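Local coordinates for malonyl CoA-acyl carrier protein transacylase (Staphylococcus aureus, PDB 3IM9) that transfers the malonyl group from malonyl-CoA to holo acyl carrier protein, supplying malonyl-ACP for fatty acid biosynthesis, at residues A[30-44]-A[74-86]. Numbering follows the deposited sequence.
Sequences LFNNNDQATEILTSA and LLTHSSALLAALK
A37 and A80 bring two helices of the acyltransferase α/β fold together as a close antiparallel pair: the axes of 35-44 and 74-84 pass 7.3 Å apart, their directions 151° from one another. Small residues permit this. The CA atoms of A37 and A80 are only 4.1 Å apart, and A37 CA also directs a C-H toward A80 O.

I40 is the knob of the interface, seated in a hole formed by T76, S79, A80 and A83. Its two branches divide the work. I40 CG2, anti to the backbone N, lies over the backbone at T76 O and A80 N, while I40 CG1, with chi1 -65° setting it beside that N, extends to A83 CB at 3.8 Å. F112, from helix 112-128, also touches I40, T76 and S79.

The next residue, L41, starts off to the side, but its CD2 swings in to meet T76 CG2 at 3.6 Å, and one turn on from I40, A44 CB packs against the same threonine. The T76 hydroxyl is bonded back to P72 O within its own helix, and the methyl faces L41, while A44 CB touches both branches. From the loop before helix 35-44, L30 crosses L81 at about a right angle; its CD1 lies 3.7 Å from L81 CD2 and also approaches the edge of the H77 ring at ND1.

At the N-terminal end of helix 35-44, N34 is the N-cap. OD1 accepts from A37 N in the plane of the amide, nearly straight at 175°, and the amide thus held rests against A84 CB. A single water ties this end together, accepting from N34 ND2 and donating to Q36 OE1 and to A84 O, with the water oxygen 2.7 Å from A84 O.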
ATOM      1  N   LEU A  30     -17.399 -10.329   7.288  1.00 13.09           N
ATOM      2  CA  LEU A  30     -17.154 -11.474   6.395  1.00 11.65           C
ATOM      3  C   LEU A  30     -17.118 -12.801   7.148  1.00 12.80           C
ATOM      4  O   LEU A  30     -17.456 -13.841   6.588  1.00 12.94           O
ATOM      5  CB  LEU A  30     -15.789 -11.225   5.664  1.00 13.43           C
ATOM      6  CG  LEU A  30     -15.754  -9.991   4.745  1.00 13.62           C
ATOM      7  CD1 LEU A  30     -14.284  -9.812   4.345  1.00 11.09           C
ATOM      8  CD2 LEU A  30     -16.633 -10.172   3.522  1.00 14.13           C
ATOM      9  N   PHE A  31     -16.545 -12.765   8.357  1.00 11.89           N
ATOM     10  CA  PHE A  31     -16.140 -13.984   9.027  1.00 12.01           C
ATOM     11  C   PHE A  31     -17.408 -14.838   9.327  1.00 13.53           C
ATOM     12  O   PHE A  31     -18.364 -14.366  10.019  1.00 14.34           O
ATOM     13  CB  PHE A  31     -15.344 -13.669  10.308  1.00 11.01           C
ATOM     14  CG  PHE A  31     -14.737 -14.811  10.921  1.00 12.34           C
ATOM     15  CD1 PHE A  31     -14.927 -15.098  12.274  1.00 13.98           C
ATOM     16  CD2 PHE A  31     -13.835 -15.637  10.165  1.00 14.30           C
ATOM     17  CE1 PHE A  31     -14.221 -16.247  12.834  1.00 15.66           C
ATOM     18  CE2 PHE A  31     -13.149 -16.699  10.722  1.00 12.41           C
ATOM     19  CZ  PHE A  31     -13.332 -17.014  12.082  1.00 14.58           C
ATOM     20  N   ASN A  32     -17.319 -16.089   8.854  1.00 12.66           N
ATOM     21  CA  ASN A  32     -18.470 -17.052   8.978  1.00 14.82           C
ATOM     22  C   ASN A  32     -19.708 -16.642   8.268  1.00 17.00           C
ATOM     23  O   ASN A  32     -20.759 -17.229   8.554  1.00 18.29           O
ATOM     24  CB  ASN A  32     -18.785 -17.352  10.455  1.00 14.57           C
ATOM     25  CG  ASN A  32     -17.594 -18.090  11.150  1.00 15.39           C
ATOM     26  OD1 ASN A  32     -16.974 -18.960  10.520  1.00 19.38           O
ATOM     27  ND2 ASN A  32     -17.250 -17.727  12.376  1.00 16.25           N
ATOM     28  N   ASN A  33     -19.614 -15.650   7.377  1.00 15.24           N
ATOM     29  CA  ASN A  33     -20.735 -15.241   6.515  1.00 15.44           C
ATOM     30  C   ASN A  33     -20.491 -15.414   5.042  1.00 16.98           C
ATOM     31  O   ASN A  33     -21.338 -15.082   4.214  1.00 19.28           O
ATOM     32  CB  ASN A  33     -21.135 -13.761   6.827  1.00 17.06           C
ATOM     33  CG  ASN A  33     -21.681 -13.616   8.243  1.00 23.53           C
ATOM     34  OD1 ASN A  33     -22.583 -14.369   8.633  1.00 26.04           O
ATOM     35  ND2 ASN A  33     -21.135 -12.672   9.045  1.00 26.36           N
ATOM     36  N   ASN A  34     -19.275 -15.792   4.690  1.00 16.95           N
ATOM     37  CA  ASN A  34     -18.923 -16.056   3.333  1.00 15.57           C
ATOM     38  C   ASN A  34     -17.865 -17.091   3.318  1.00 16.45           C
ATOM     39  O   ASN A  34     -16.832 -16.912   3.990  1.00 15.34           O
ATOM     40  CB  ASN A  34     -18.487 -14.754   2.628  1.00 15.11           C
ATOM     41  CG  ASN A  34     -18.075 -14.997   1.196  1.00 16.87           C
ATOM     42  OD1 ASN A  34     -16.966 -15.472   0.926  1.00 15.31           O
ATOM     43  ND2 ASN A  34     -19.011 -14.798   0.275  1.00 17.00           N
ATOM     44  N   ASP A  35     -18.074 -18.246   2.654  1.00 17.26           N
ATOM     45  CA  ASP A  35     -17.135 -19.336   2.786  1.00 18.25           C
ATOM     46  C   ASP A  35     -15.730 -19.003   2.272  1.00 16.03           C
ATOM     47  O   ASP A  35     -14.703 -19.370   2.916  1.00 15.38           O
ATOM     48  CB  ASP A  35     -17.695 -20.536   1.991  1.00 20.56           C
ATOM     49  CG  ASP A  35     -18.873 -21.204   2.708  1.00 28.48           C
ATOM     50  OD1 ASP A  35     -19.152 -20.956   3.912  1.00 30.41           O
ATOM     51  OD2 ASP A  35     -19.552 -22.004   2.030  1.00 37.96           O
ATOM     52  N   GLN A  36     -15.693 -18.270   1.167  1.00 16.58           N
ATOM     53  CA  GLN A  36     -14.368 -17.988   0.545  1.00 17.69           C
ATOM     54  C   GLN A  36     -13.616 -17.007   1.421  1.00 16.08           C
ATOM     55  O   GLN A  36     -12.393 -17.193   1.630  1.00 15.04           O
ATOM     56  CB  GLN A  36     -14.512 -17.438  -0.869  1.00 19.36           C
ATOM     57  CG  GLN A  36     -14.950 -18.534  -1.940  1.00 24.12           C
ATOM     58  CD  GLN A  36     -16.364 -19.054  -1.707  1.00 36.03           C
ATOM     59  OE1 GLN A  36     -17.335 -18.274  -1.599  1.00 36.50           O
ATOM     60  NE2 GLN A  36     -16.490 -20.398  -1.576  1.00 41.15           N
ATOM     61  N   ALA A  37     -14.316 -15.940   1.863  1.00 14.99           N
ATOM     62  CA  ALA A  37     -13.643 -15.002   2.756  1.00 13.52           C
ATOM     63  C   ALA A  37     -13.222 -15.699   4.016  1.00 13.31           C
ATOM     64  O   ALA A  37     -12.165 -15.386   4.547  1.00 13.11           O
ATOM     65  CB  ALA A  37     -14.540 -13.858   3.094  1.00 12.06           C
ATOM     66  N   THR A  38     -14.014 -16.593   4.594  1.00 12.45           N
ATOM     67  CA  THR A  38     -13.657 -17.225   5.831  1.00 13.51           C
ATOM     68  C   THR A  38     -12.483 -18.174   5.719  1.00 12.52           C
ATOM     69  O   THR A  38     -11.667 -18.282   6.629  1.00 13.88           O
ATOM     70  CB  THR A  38     -14.911 -17.994   6.410  1.00 14.74           C
ATOM     71  OG1 THR A  38     -15.967 -17.057   6.585  1.00 14.98           O
ATOM     72  CG2 THR A  38     -14.635 -18.737   7.688  1.00 13.40           C
ATOM     73  N   GLU A  39     -12.344 -18.792   4.550  1.00 13.55           N
ATOM     74  CA  GLU A  39     -11.131 -19.579   4.306  1.00 13.11           C
ATOM     75  C   GLU A  39      -9.818 -18.745   4.437  1.00 11.72           C
ATOM     76  O   GLU A  39      -8.847 -19.211   5.050  1.00 13.33           O
ATOM     77  CB  GLU A  39     -11.240 -20.162   2.924  1.00 15.95           C
ATOM     78  CG  GLU A  39     -10.031 -21.009   2.568  1.00 24.40           C
ATOM     79  CD  GLU A  39     -10.211 -21.775   1.240  1.00 38.72           C
ATOM     80  OE1 GLU A  39     -11.158 -21.461   0.400  1.00 39.29           O
ATOM     81  OE2 GLU A  39      -9.358 -22.695   1.063  1.00 42.49           O
ATOM     82  N   ILE A  40      -9.876 -17.519   3.905  1.00 11.64           N
ATOM     83  CA  ILE A  40      -8.732 -16.636   4.001  1.00 10.82           C
ATOM     84  C   ILE A  40      -8.529 -16.215   5.444  1.00 11.12           C
ATOM     85  O   ILE A  40      -7.417 -16.268   5.993  1.00 11.30           O
ATOM     86  CB  ILE A  40      -8.890 -15.409   3.101  1.00 12.42           C
ATOM     87  CG1 ILE A  40      -8.913 -15.760   1.586  1.00 13.61           C
ATOM     88  CG2 ILE A  40      -7.768 -14.371   3.359  1.00 12.17           C
ATOM     89  CD1 ILE A  40      -7.635 -16.471   1.098  1.00 18.16           C
ATOM     90  N   LEU A  41      -9.624 -15.780   6.100  1.00 10.98           N
ATOM     91  CA  LEU A  41      -9.459 -15.310   7.496  1.00 10.75           C
ATOM     92  C   LEU A  41      -8.943 -16.411   8.409  1.00 11.68           C
ATOM     93  O   LEU A  41      -8.114 -16.170   9.258  1.00 12.04           O
ATOM     94  CB  LEU A  41     -10.859 -14.770   7.951  1.00  8.86           C
ATOM     95  CG  LEU A  41     -11.192 -13.492   7.230  1.00 10.04           C
ATOM     96  CD1 LEU A  41     -12.709 -13.247   7.289  1.00 12.60           C
ATOM     97  CD2 LEU A  41     -10.554 -12.233   7.943  1.00 11.20           C
ATOM     98  N   THR A  42      -9.446 -17.637   8.244  1.00 12.76           N
ATOM     99  CA  THR A  42      -8.999 -18.763   9.060  1.00 13.84           C
ATOM    100  C   THR A  42      -7.592 -19.180   8.660  1.00 14.12           C
ATOM    101  O   THR A  42      -6.814 -19.530   9.562  1.00 13.56           O
ATOM    102  CB  THR A  42      -9.922 -19.973   8.821  1.00 18.38           C
ATOM    103  OG1 THR A  42     -11.232 -19.673   9.338  1.00 20.17           O
ATOM    104  CG2 THR A  42      -9.416 -21.199   9.509  1.00 21.14           C
ATOM    105  N   SER A  43      -7.220 -18.980   7.394  1.00 13.54           N
ATOM    106  CA  SER A  43      -5.807 -19.274   7.034  1.00 14.60           C
ATOM    107  C   SER A  43      -4.864 -18.375   7.789  1.00 14.38           C
ATOM    108  O   SER A  43      -3.869 -18.801   8.318  1.00 14.39           O
ATOM    109  CB  SER A  43      -5.600 -19.141   5.542  1.00 15.39           C
ATOM    110  OG  SER A  43      -4.250 -19.409   5.154  1.00 20.72           O
ATOM    111  N   ALA A  44      -5.205 -17.086   7.821  1.00 12.12           N
ATOM    112  CA  ALA A  44      -4.357 -16.100   8.523  1.00 12.40           C
ATOM    113  C   ALA A  44      -4.307 -16.468  10.017  1.00 11.93           C
ATOM    114  O   ALA A  44      -3.252 -16.446  10.662  1.00 12.73           O
ATOM    115  CB  ALA A  44      -4.975 -14.702   8.350  1.00 11.42           C
ATOM    116  N   LEU A  74      -4.275  -6.005   6.908  1.00  8.71           N
ATOM    117  CA  LEU A  74      -4.741  -5.421   5.666  1.00  9.52           C
ATOM    118  C   LEU A  74      -4.671  -6.463   4.555  1.00  8.38           C
ATOM    119  O   LEU A  74      -5.616  -6.514   3.756  1.00  9.10           O
ATOM    120  CB  LEU A  74      -3.848  -4.214   5.309  1.00  9.95           C
ATOM    121  CG  LEU A  74      -4.114  -2.944   6.131  1.00 10.90           C
ATOM    122  CD1 LEU A  74      -2.886  -1.997   6.069  1.00 12.67           C
ATOM    123  CD2 LEU A  74      -5.365  -2.221   5.647  1.00 13.25           C
ATOM    124  N   LEU A  75      -3.543  -7.181   4.448  1.00  9.21           N
ATOM    125  CA  LEU A  75      -3.496  -8.247   3.434  1.00  9.77           C
ATOM    126  C   LEU A  75      -4.647  -9.230   3.594  1.00  9.54           C
ATOM    127  O   LEU A  75      -5.246  -9.641   2.573  1.00  9.06           O
ATOM    128  CB  LEU A  75      -2.124  -8.962   3.531  1.00  7.22           C
ATOM    129  CG  LEU A  75      -1.949  -9.998   2.412  1.00 10.61           C
ATOM    130  CD1 LEU A  75      -1.375  -9.325   1.187  1.00 12.68           C
ATOM    131  CD2 LEU A  75      -0.942 -11.029   2.903  1.00 10.63           C
ATOM    132  N   THR A  76      -4.911  -9.609   4.862  1.00  9.88           N
ATOM    133  CA  THR A  76      -5.942 -10.599   5.114  1.00 10.98           C
ATOM    134  C   THR A  76      -7.310 -10.042   4.723  1.00  9.55           C
ATOM    135  O   THR A  76      -8.116 -10.738   4.029  1.00 11.11           O
ATOM    136  CB  THR A  76      -5.954 -10.932   6.572  1.00  9.82           C
ATOM    137  OG1 THR A  76      -4.688 -11.602   6.822  1.00 11.73           O
ATOM    138  CG2 THR A  76      -7.085 -11.931   6.914  1.00 10.29           C
ATOM    139  N   HIS A  77      -7.630  -8.787   5.065  1.00  8.95           N
ATOM    140  CA  HIS A  77      -8.944  -8.223   4.748  1.00  9.36           C
ATOM    141  C   HIS A  77      -9.109  -8.094   3.235  1.00 10.12           C
ATOM    142  O   HIS A  77     -10.114  -8.561   2.668  1.00 11.27           O
ATOM    143  CB  HIS A  77      -9.026  -6.843   5.393  1.00  8.70           C
ATOM    144  CG  HIS A  77     -10.403  -6.215   5.344  1.00 10.82           C
ATOM    145  ND1 HIS A  77     -11.564  -6.808   4.861  1.00 16.68           N
ATOM    146  CD2 HIS A  77     -10.726  -4.989   5.791  1.00  7.80           C
ATOM    147  CE1 HIS A  77     -12.568  -5.943   5.052  1.00 10.49           C
ATOM    148  NE2 HIS A  77     -12.060  -4.825   5.586  1.00 15.12           N
ATOM    149  N   SER A  78      -8.133  -7.539   2.529  1.00  8.69           N
ATOM    150  CA  SER A  78      -8.235  -7.379   1.097  1.00  9.45           C
ATOM    151  C   SER A  78      -8.318  -8.739   0.390  1.00  8.45           C
ATOM    152  O   SER A  78      -9.096  -8.893  -0.565  1.00 10.70           O
ATOM    153  CB  SER A  78      -7.034  -6.588   0.539  1.00 10.46           C
ATOM    154  OG  SER A  78      -7.170  -5.197   0.880  1.00 10.59           O
ATOM    155  N   SER A  79      -7.528  -9.709   0.879  1.00  9.30           N
ATOM    156  CA  SER A  79      -7.532 -11.034   0.190  1.00 11.81           C
ATOM    157  C   SER A  79      -8.851 -11.745   0.474  1.00 10.91           C
ATOM    158  O   SER A  79      -9.299 -12.566  -0.365  1.00 11.97           O
ATOM    159  CB  SER A  79      -6.373 -11.863   0.714  1.00 10.62           C
ATOM    160  OG  SER A  79      -5.106 -11.267   0.271  1.00 12.00           O
ATOM    161  N   ALA A  80      -9.433 -11.549   1.645  1.00 10.08           N
ATOM    162  CA  ALA A  80     -10.699 -12.230   1.993  1.00 10.41           C
ATOM    163  C   ALA A  80     -11.799 -11.681   1.115  1.00 11.69           C
ATOM    164  O   ALA A  80     -12.624 -12.425   0.569  1.00 14.17           O
ATOM    165  CB  ALA A  80     -11.038 -12.006   3.492  1.00  9.56           C
ATOM    166  N   LEU A  81     -11.822 -10.359   0.933  1.00 11.28           N
ATOM    167  CA  LEU A  81     -12.775  -9.739   0.005  1.00 12.17           C
ATOM    168  C   LEU A  81     -12.558 -10.251  -1.375  1.00 12.29           C
ATOM    169  O   LEU A  81     -13.530 -10.559  -2.119  1.00 13.17           O
ATOM    170  CB  LEU A  81     -12.728  -8.210   0.016  1.00 13.10           C
ATOM    171  CG  LEU A  81     -13.163  -7.526   1.284  1.00 12.16           C
ATOM    172  CD1 LEU A  81     -12.750  -6.065   1.285  1.00 15.90           C
ATOM    173  CD2 LEU A  81     -14.679  -7.559   1.446  1.00 12.36           C
ATOM    174  N   LEU A  82     -11.315 -10.258  -1.832  1.00 13.63           N
ATOM    175  CA  LEU A  82     -10.983 -10.711  -3.179  1.00 15.47           C
ATOM    176  C   LEU A  82     -11.489 -12.145  -3.406  1.00 14.11           C
ATOM    177  O   LEU A  82     -12.063 -12.386  -4.461  1.00 17.74           O
ATOM    178  CB  LEU A  82      -9.433 -10.529  -3.369  1.00 15.37           C
ATOM    179  CG  LEU A  82      -8.970 -10.873  -4.783  1.00 18.74           C
ATOM    180  CD1 LEU A  82      -9.403  -9.784  -5.689  1.00 18.84           C
ATOM    181  CD2 LEU A  82      -7.507 -10.876  -4.665  1.00 20.27           C
ATOM    182  N   ALA A  83     -11.333 -13.037  -2.420  1.00 14.26           N
ATOM    183  CA  ALA A  83     -11.670 -14.493  -2.586  1.00 14.79           C
ATOM    184  C   ALA A  83     -13.221 -14.552  -2.743  1.00 16.57           C
ATOM    185  O   ALA A  83     -13.694 -15.474  -3.398  1.00 18.23           O
ATOM    186  CB  ALA A  83     -11.189 -15.231  -1.400  1.00 17.08           C
ATOM    187  N   ALA A  84     -13.985 -13.606  -2.186  1.00 15.23           N
ATOM    188  CA  ALA A  84     -15.466 -13.659  -2.186  1.00 15.78           C
ATOM    189  C   ALA A  84     -16.040 -13.101  -3.465  1.00 16.83           C
ATOM    190  O   ALA A  84     -17.231 -13.331  -3.754  1.00 18.34           O
ATOM    191  CB  ALA A  84     -16.065 -12.930  -0.981  1.00 12.53           C
ATOM    192  N   LEU A  85     -15.289 -12.274  -4.211  1.00 15.53           N
ATOM    193  CA  LEU A  85     -15.764 -11.633  -5.409  1.00 15.46           C
ATOM    194  C   LEU A  85     -15.757 -12.575  -6.624  1.00 18.88           C
ATOM    195  O   LEU A  85     -14.733 -13.245  -6.949  1.00 20.46           O
ATOM    196  CB  LEU A  85     -14.895 -10.394  -5.728  1.00 13.74           C
ATOM    197  CG  LEU A  85     -15.089  -9.259  -4.706  1.00 14.52           C
ATOM    198  CD1 LEU A  85     -13.941  -8.265  -4.826  1.00 13.76           C
ATOM    199  CD2 LEU A  85     -16.431  -8.544  -5.086  1.00 14.61           C
ATOM    200  N   LYS A  86     -16.884 -12.550  -7.309  1.00 20.80           N
ATOM    201  CA  LYS A  86     -17.073 -13.323  -8.569  1.00 25.76           C
ATOM    202  C   LYS A  86     -16.824 -12.488  -9.827  1.00 25.93           C
ATOM    203  O   LYS A  86     -17.240 -11.327  -9.926  1.00 26.34           O
ATOM    204  CB  LYS A  86     -18.499 -13.912  -8.626  1.00 26.36           C
ATOM    205  CG  LYS A  86     -18.755 -15.113  -7.760  1.00 32.97           C
ATOM    206  CD  LYS A  86     -20.211 -15.679  -8.009  1.00 39.56           C
ATOM    207  CE  LYS A  86     -21.032 -15.941  -6.701  1.00 43.81           C
ATOM    208  NZ  LYS A  86     -20.375 -16.867  -5.701  1.00 47.17           N
TER
HETATM  209  O   HOH W   1     -18.460 -15.498  -2.662  1.00 23.25           O